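Local structure of GH127 beta-L-arabinofuranoside (Geobacillus stearothermophilus, 4QK0) at residues 25-30 and 419-424; 85-90 and 152-157. The protein probably hydrolyses beta-L-arabinofuranosidic bonds as a glycoside hydrolase of family GH127, releasing L-arabinose from arabinose-containing glycans. All blocks are in the same frame, centred on the assembly; numbering follows the deposited sequence.

Contact 1: residues 25-30 and 419-424; sequences RYIDVV and RLIASI
The first helix of the catalytic domain, 22-42, meets the end of the last, 413-422, and the residues just after it; Ile27 and Ala422 have their CA atoms 5.6 Å apart. The tight part is built round Ile421, whose bond to CB points at the opposing helix. Its CG2, anti to the backbone N, enters a notch between successive turns: Val30 CG2 lies 3.7 Å from Ile421 CG2, and one turn earlier on the same face Tyr26 CB touches the same methyl at 3.8 Å. Ile27 passes alongside Ile421 in the opposite direction. With CG1 anti to the carbonyl carbon (chi1 -65°), Ile27 lays CG1 3.6 Å from Ile421 O and ends with CD1 3.9 Å from Ile424 CG2. Beta-branched residues suit this place by presenting a methyl close to the backbone (Val30 CG2, Ile421 CG2), Ile27 adds a longer arm ending in CD1, and small Ala422 lets the backbones close in. An alanine in place of Ile27 would remove CG1, CG2 and CD1, and would probably loosen the packing against Ile421 and lose the reach to Ile424.

The other side of helix 22-42 is looser: Arg25, Asp28 and Val29 are partly exposed and do not touch 419-424. The Tyr26 ring instead turns into a second buried cluster, edge-to-face with Phe22 and against Ile369, Leu374 and Tyr631; Arg25 NH2 sits 3.6 Å above one ring face, near the rim, while Arg25 NH1 bonds to Leu374 O. The side chains meeting in this seam of a probable (alpha/alpha)6 barrel are apolar, and the carbonyl that Ile27 covers, Ile421 O, accepts the N-H of Ile424. With only van der Waals contact across it, the seam probably depends on close fit and exclusion of water.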
loop_
_atom_site.group_PDB
_atom_site.type_symbol
_atom_site.label_atom_id
_atom_site.label_comp_id
_atom_site.label_asym_id
_atom_site.label_seq_id
_atom_site.Cartn_x
_atom_site.Cartn_y
_atom_site.Cartn_z
ATOM N N ARG A 25 -3.133 -35.805 -10.900
ATOM C CA ARG A 25 -4.306 -34.970 -11.197
ATOM C C ARG A 25 -3.914 -33.640 -11.868
ATOM O O ARG A 25 -4.532 -33.221 -12.862
ATOM C CB ARG A 25 -5.142 -34.747 -9.927
ATOM C CG ARG A 25 -6.584 -34.293 -10.200
ATOM C CD ARG A 25 -7.212 -33.665 -8.964
ATOM N NE ARG A 25 -6.574 -32.405 -8.657
ATOM C CZ ARG A 25 -6.847 -31.250 -9.250
ATOM N NH1 ARG A 25 -7.756 -31.158 -10.222
ATOM N NH2 ARG A 25 -6.226 -30.150 -8.835
ATOM N N TYR A 26 -2.853 -32.989 -11.392
ATOM C CA TYR A 26 -2.432 -31.695 -11.981
ATOM C C TYR A 26 -1.904 -31.849 -13.389
ATOM O O TYR A 26 -2.167 -31.026 -14.291
ATOM C CB TYR A 26 -1.372 -31.008 -11.101
ATOM C CG TYR A 26 -1.930 -30.222 -9.914
ATOM C CD1 TYR A 26 -2.594 -29.026 -10.116
ATOM C CD2 TYR A 26 -1.736 -30.636 -8.622
ATOM C CE1 TYR A 26 -3.105 -28.288 -9.063
ATOM C CE2 TYR A 26 -2.215 -29.886 -7.555
ATOM C CZ TYR A 26 -2.916 -28.690 -7.814
ATOM O OH TYR A 26 -3.426 -27.955 -6.794
ATOM N N ILE A 27 -1.152 -32.913 -13.604
ATOM C CA ILE A 27 -0.646 -33.198 -14.962
ATOM C C ILE A 27 -1.779 -33.451 -15.929
ATOM O O ILE A 27 -1.763 -32.950 -17.035
ATOM C CB ILE A 27 0.353 -34.376 -14.948
ATOM C CG1 ILE A 27 1.572 -33.935 -14.153
ATOM C CG2 ILE A 27 0.762 -34.768 -16.357
ATOM C CD1 ILE A 27 2.779 -34.807 -14.331
ATOM N N ASP A 28 -2.763 -34.204 -15.500
ATOM C CA ASP A 28 -3.940 -34.439 -16.325
ATOM C C ASP A 28 -4.650 -33.168 -16.673
ATOM O O ASP A 28 -5.100 -32.996 -17.814
ATOM C CB ASP A 28 -4.911 -35.415 -15.645
ATOM C CG ASP A 28 -4.322 -36.855 -15.549
ATOM O OD1 ASP A 28 -3.378 -37.171 -16.321
ATOM O OD2 ASP A 28 -4.799 -37.678 -14.706
ATOM N N VAL A 29 -4.764 -32.269 -15.692
ATOM C CA VAL A 29 -5.358 -30.954 -15.952
ATOM C C VAL A 29 -4.532 -30.175 -16.950
ATOM O O VAL A 29 -5.073 -29.534 -17.873
ATOM C CB VAL A 29 -5.533 -30.156 -14.644
ATOM C CG1 VAL A 29 -5.775 -28.696 -14.935
ATOM C CG2 VAL A 29 -6.698 -30.733 -13.846
ATOM N N VAL A 30 -3.218 -30.168 -16.782
ATOM C CA VAL A 30 -2.386 -29.452 -17.767
ATOM C C VAL A 30 -2.536 -30.032 -19.166
ATOM O O VAL A 30 -2.589 -29.299 -20.162
ATOM C CB VAL A 30 -0.886 -29.495 -17.339
ATOM C CG1 VAL A 30 0.025 -29.033 -18.462
ATOM C CG2 VAL A 30 -0.647 -28.612 -16.149
ATOM N N ARG A 419 4.595 -25.763 -17.715
ATOM C CA ARG A 419 5.917 -26.364 -17.937
ATOM C C ARG A 419 6.497 -26.896 -16.660
ATOM O O ARG A 419 7.122 -27.948 -16.689
ATOM C CB ARG A 419 6.885 -25.454 -18.666
ATOM C CG ARG A 419 7.353 -24.234 -17.920
ATOM C CD ARG A 419 8.284 -23.438 -18.822
ATOM N NE ARG A 419 8.795 -22.265 -18.148
ATOM C CZ ARG A 419 10.039 -21.819 -18.216
ATOM N NH1 ARG A 419 10.972 -22.462 -18.923
ATOM N NH2 ARG A 419 10.367 -20.715 -17.547
ATOM N N LEU A 420 6.224 -26.255 -15.528
ATOM C CA LEU A 420 6.664 -26.820 -14.261
ATOM C C LEU A 420 5.925 -28.106 -13.851
ATOM O O LEU A 420 6.538 -29.148 -13.477
ATOM C CB LEU A 420 6.525 -25.798 -13.144
ATOM C CG LEU A 420 6.865 -26.326 -11.752
ATOM C CD1 LEU A 420 8.319 -26.769 -11.708
ATOM C CD2 LEU A 420 6.654 -25.255 -10.709
ATOM N N ILE A 421 4.596 -28.048 -13.879
ATOM C CA ILE A 421 3.788 -29.165 -13.425
ATOM C C ILE A 421 4.100 -30.362 -14.287
ATOM O O ILE A 421 4.213 -31.485 -13.792
ATOM C CB ILE A 421 2.281 -28.810 -13.513
ATOM C CG1 ILE A 421 1.889 -27.897 -12.335
ATOM C CG2 ILE A 421 1.419 -30.051 -13.469
ATOM C CD1 ILE A 421 0.512 -27.307 -12.460
ATOM N N ALA A 422 4.197 -30.135 -15.595
ATOM C CA ALA A 422 4.410 -31.248 -16.537
ATOM C C ALA A 422 5.773 -31.912 -16.336
ATOM O O ALA A 422 5.942 -33.078 -16.667
ATOM C CB ALA A 422 4.262 -30.791 -17.982
ATOM N N SER A 423 6.725 -31.172 -15.775
ATOM C CA SER A 423 8.050 -31.701 -15.549
ATOM C C SER A 423 8.290 -32.053 -14.098
ATOM O O SER A 423 9.429 -32.174 -13.692
ATOM C CB SER A 423 9.105 -30.678 -16.037
ATOM O OG SER A 423 9.024 -29.471 -15.314
ATOM N N ILE A 424 7.237 -32.157 -13.303
ATOM C CA ILE A 424 7.415 -32.370 -11.891
ATOM C C ILE A 424 8.295 -33.597 -11.624
ATOM O O ILE A 424 9.053 -33.635 -10.640
ATOM C CB ILE A 424 6.055 -32.471 -11.151
ATOM C CG1 ILE A 424 6.227 -32.639 -9.648
ATOM C CG2 ILE A 424 5.248 -33.638 -11.605
ATOM C CD1 ILE A 424 6.729 -31.384 -8.989
#

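Contact 2: residues 85-90 and 152-157; sequences AVAYLL and VAYFRA
Leu89 O is gripped by two side-chain hydrogen bonds, one from Arg31 NH2 and one from Thr92 OG1, on the flank of helix 76-92 turned from residues 152-157. Two tyrosine hydroxyls each meet a carboxylate: Tyr88 OH bonds to Glu84 OE2 and Tyr154 OH to Asp103 OD1. The interface itself is apolar and made close by alanines. Ala87 CB points into helix 140-158, 3.6 Å from Tyr154 CA and 3.8 Å from Ala153 CB, and one turn on, Ala157 CB presses to 3.2 Å from Ala87 O, where alanine adds nothing beyond that CB.

These small residues let the axes come within 8.2 Å at a shallow crossing of 15°, both helices running the same way. Parallel neighbours, with helix 96-112 and the short helix 122-126 between them in the chain, are what the inner layer of an (alpha/alpha)6 barrel provides, consistent with the six-hairpin clan of this domain.

Larger side chains flank the alanine seam. Tyr88, with CG beside the backbone N (chi1 -58°), swings its ring back toward the partner helix, so that CE1 lies 3.7 Å from Ala153 CB. On the other flank Tyr154, with CG anti to the backbone N (chi1 -166°), reaches across obliquely to bring CE1 4.0 Å from Leu90 CD1, its ring also packing on Ala102 and Ile106 of helix 96-112.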
loop_
_atom_site.group_PDB
_atom_site.type_symbol
_atom_site.label_atom_id
_atom_site.label_comp_id
_atom_site.label_asym_id
_atom_site.label_seq_id
_atom_site.Cartn_x
_atom_site.Cartn_y
_atom_site.Cartn_z
ATOM N N ALA A 85 6.447 -27.070 -22.458
ATOM C CA ALA A 85 5.499 -27.898 -21.701
ATOM C C ALA A 85 5.042 -29.139 -22.481
ATOM O O ALA A 85 4.854 -30.216 -21.911
ATOM C CB ALA A 85 4.288 -27.088 -21.316
ATOM N N VAL A 86 4.794 -28.958 -23.767
ATOM C CA VAL A 86 4.329 -30.063 -24.618
ATOM C C VAL A 86 5.377 -31.173 -24.637
ATOM O O VAL A 86 5.043 -32.322 -24.452
ATOM C CB VAL A 86 4.016 -29.541 -26.042
ATOM C CG1 VAL A 86 4.037 -30.660 -27.055
ATOM C CG2 VAL A 86 2.665 -28.842 -26.073
ATOM N N ALA A 87 6.643 -30.785 -24.785
ATOM C CA ALA A 87 7.778 -31.716 -24.626
ATOM C C ALA A 87 7.691 -32.556 -23.400
ATOM O O ALA A 87 7.799 -33.800 -23.468
ATOM C CB ALA A 87 9.083 -30.952 -24.619
ATOM N N TYR A 88 7.438 -31.922 -22.248
ATOM C CA TYR A 88 7.356 -32.690 -21.004
ATOM C C TYR A 88 6.139 -33.569 -20.992
ATOM O O TYR A 88 6.163 -34.667 -20.402
ATOM C CB TYR A 88 7.363 -31.791 -19.760
ATOM C CG TYR A 88 8.581 -30.893 -19.651
ATOM C CD1 TYR A 88 9.854 -31.382 -19.880
ATOM C CD2 TYR A 88 8.451 -29.563 -19.297
ATOM C CE1 TYR A 88 10.977 -30.566 -19.759
ATOM C CE2 TYR A 88 9.559 -28.731 -19.195
ATOM C CZ TYR A 88 10.821 -29.240 -19.418
ATOM O OH TYR A 88 11.908 -28.412 -19.332
ATOM N N LEU A 89 5.050 -33.096 -21.594
ATOM C CA LEU A 89 3.847 -33.928 -21.639
ATOM C C LEU A 89 4.094 -35.211 -22.438
ATOM O O LEU A 89 3.633 -36.302 -22.054
ATOM C CB LEU A 89 2.678 -33.162 -22.229
ATOM C CG LEU A 89 2.110 -32.148 -21.225
ATOM C CD1 LEU A 89 1.043 -31.320 -21.923
ATOM C CD2 LEU A 89 1.511 -32.788 -20.016
ATOM N N LEU A 90 4.806 -35.064 -23.548
ATOM C CA LEU A 90 5.140 -36.194 -24.399
ATOM C C LEU A 90 6.072 -37.205 -23.767
ATOM O O LEU A 90 6.063 -38.338 -24.198
ATOM C CB LEU A 90 5.745 -35.718 -25.715
ATOM C CG LEU A 90 4.818 -34.886 -26.602
ATOM C CD1 LEU A 90 5.548 -34.350 -27.815
ATOM C CD2 LEU A 90 3.595 -35.678 -27.055
ATOM N N VAL A 152 15.765 -27.960 -26.211
ATOM C CA VAL A 152 16.439 -28.959 -25.379
ATOM C C VAL A 152 15.433 -29.969 -24.854
ATOM O O VAL A 152 15.628 -31.196 -24.961
ATOM C CB VAL A 152 17.200 -28.314 -24.195
ATOM C CG1 VAL A 152 17.710 -29.375 -23.211
ATOM C CG2 VAL A 152 18.358 -27.504 -24.710
ATOM N N ALA A 153 14.352 -29.458 -24.284
ATOM C CA ALA A 153 13.349 -30.333 -23.730
ATOM C C ALA A 153 12.728 -31.260 -24.786
ATOM O O ALA A 153 12.403 -32.409 -24.491
ATOM C CB ALA A 153 12.247 -29.535 -23.033
ATOM N N TYR A 154 12.461 -30.706 -25.951
ATOM C CA TYR A 154 11.794 -31.430 -26.995
ATOM C C TYR A 154 12.735 -32.544 -27.513
ATOM O O TYR A 154 12.294 -33.639 -27.789
ATOM C CB TYR A 154 11.355 -30.456 -28.122
ATOM C CG TYR A 154 10.364 -31.083 -29.065
ATOM C CD1 TYR A 154 9.034 -31.209 -28.706
ATOM C CD2 TYR A 154 10.764 -31.605 -30.302
ATOM C CE1 TYR A 154 8.114 -31.815 -29.539
ATOM C CE2 TYR A 154 9.852 -32.205 -31.152
ATOM C CZ TYR A 154 8.525 -32.307 -30.763
ATOM O OH TYR A 154 7.577 -32.908 -31.570
ATOM N N PHE A 155 14.029 -32.260 -27.604
ATOM C CA PHE A 155 14.988 -33.303 -27.937
ATOM C C PHE A 155 15.025 -34.465 -26.943
ATOM O O PHE A 155 14.971 -35.636 -27.325
ATOM C CB PHE A 155 16.376 -32.723 -28.060
ATOM C CG PHE A 155 17.403 -33.763 -28.342
ATOM C CD1 PHE A 155 17.346 -34.496 -29.531
ATOM C CD2 PHE A 155 18.385 -34.057 -27.423
ATOM C CE1 PHE A 155 18.261 -35.495 -29.797
ATOM C CE2 PHE A 155 19.319 -35.051 -27.687
ATOM C CZ PHE A 155 19.259 -35.759 -28.871
ATOM N N ARG A 156 15.096 -34.148 -25.676
ATOM C CA ARG A 156 15.157 -35.159 -24.628
ATOM C C ARG A 156 13.921 -35.973 -24.619
ATOM O O ARG A 156 13.990 -37.145 -24.286
ATOM C CB ARG A 156 15.359 -34.539 -23.220
ATOM C CG ARG A 156 16.714 -33.899 -23.095
ATOM C CD ARG A 156 17.067 -33.389 -21.715
ATOM N NE ARG A 156 18.493 -33.655 -21.615
ATOM C CZ ARG A 156 19.398 -32.883 -21.046
ATOM N NH1 ARG A 156 19.035 -31.741 -20.465
ATOM N NH2 ARG A 156 20.673 -33.294 -21.064
ATOM N N ALA A 157 12.792 -35.379 -24.986
ATOM C CA ALA A 157 11.521 -36.110 -24.952
ATOM C C ALA A 157 11.269 -36.975 -26.165
ATOM O O ALA A 157 10.626 -38.005 -26.058
ATOM C CB ALA A 157 10.340 -35.128 -24.830
#

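How the contacts relate
Both contacts are buried in the helical catalytic domain, their centres about 13 Å apart, with contact 2 nested in the long chain loop that contact 1 closes. Contact 1 probably joins an outer helix to an inner one and is wholly buried; contact 2, farther from the centre of the chain, probably joins two inner helices and has one partly exposed member, Ala157. Branched aliphatics fill the first, whereas alanines bordered by tyrosines line the second. Helix 76-92 links them: Tyr88 packs on Ser423, with CD2 3.5 Å from Ser423 CB, while Ala85 lies against Arg419. Glu84 adds a polar tie through the salt bridge of OE1 to Arg419, and the same carboxylate serves contact 2.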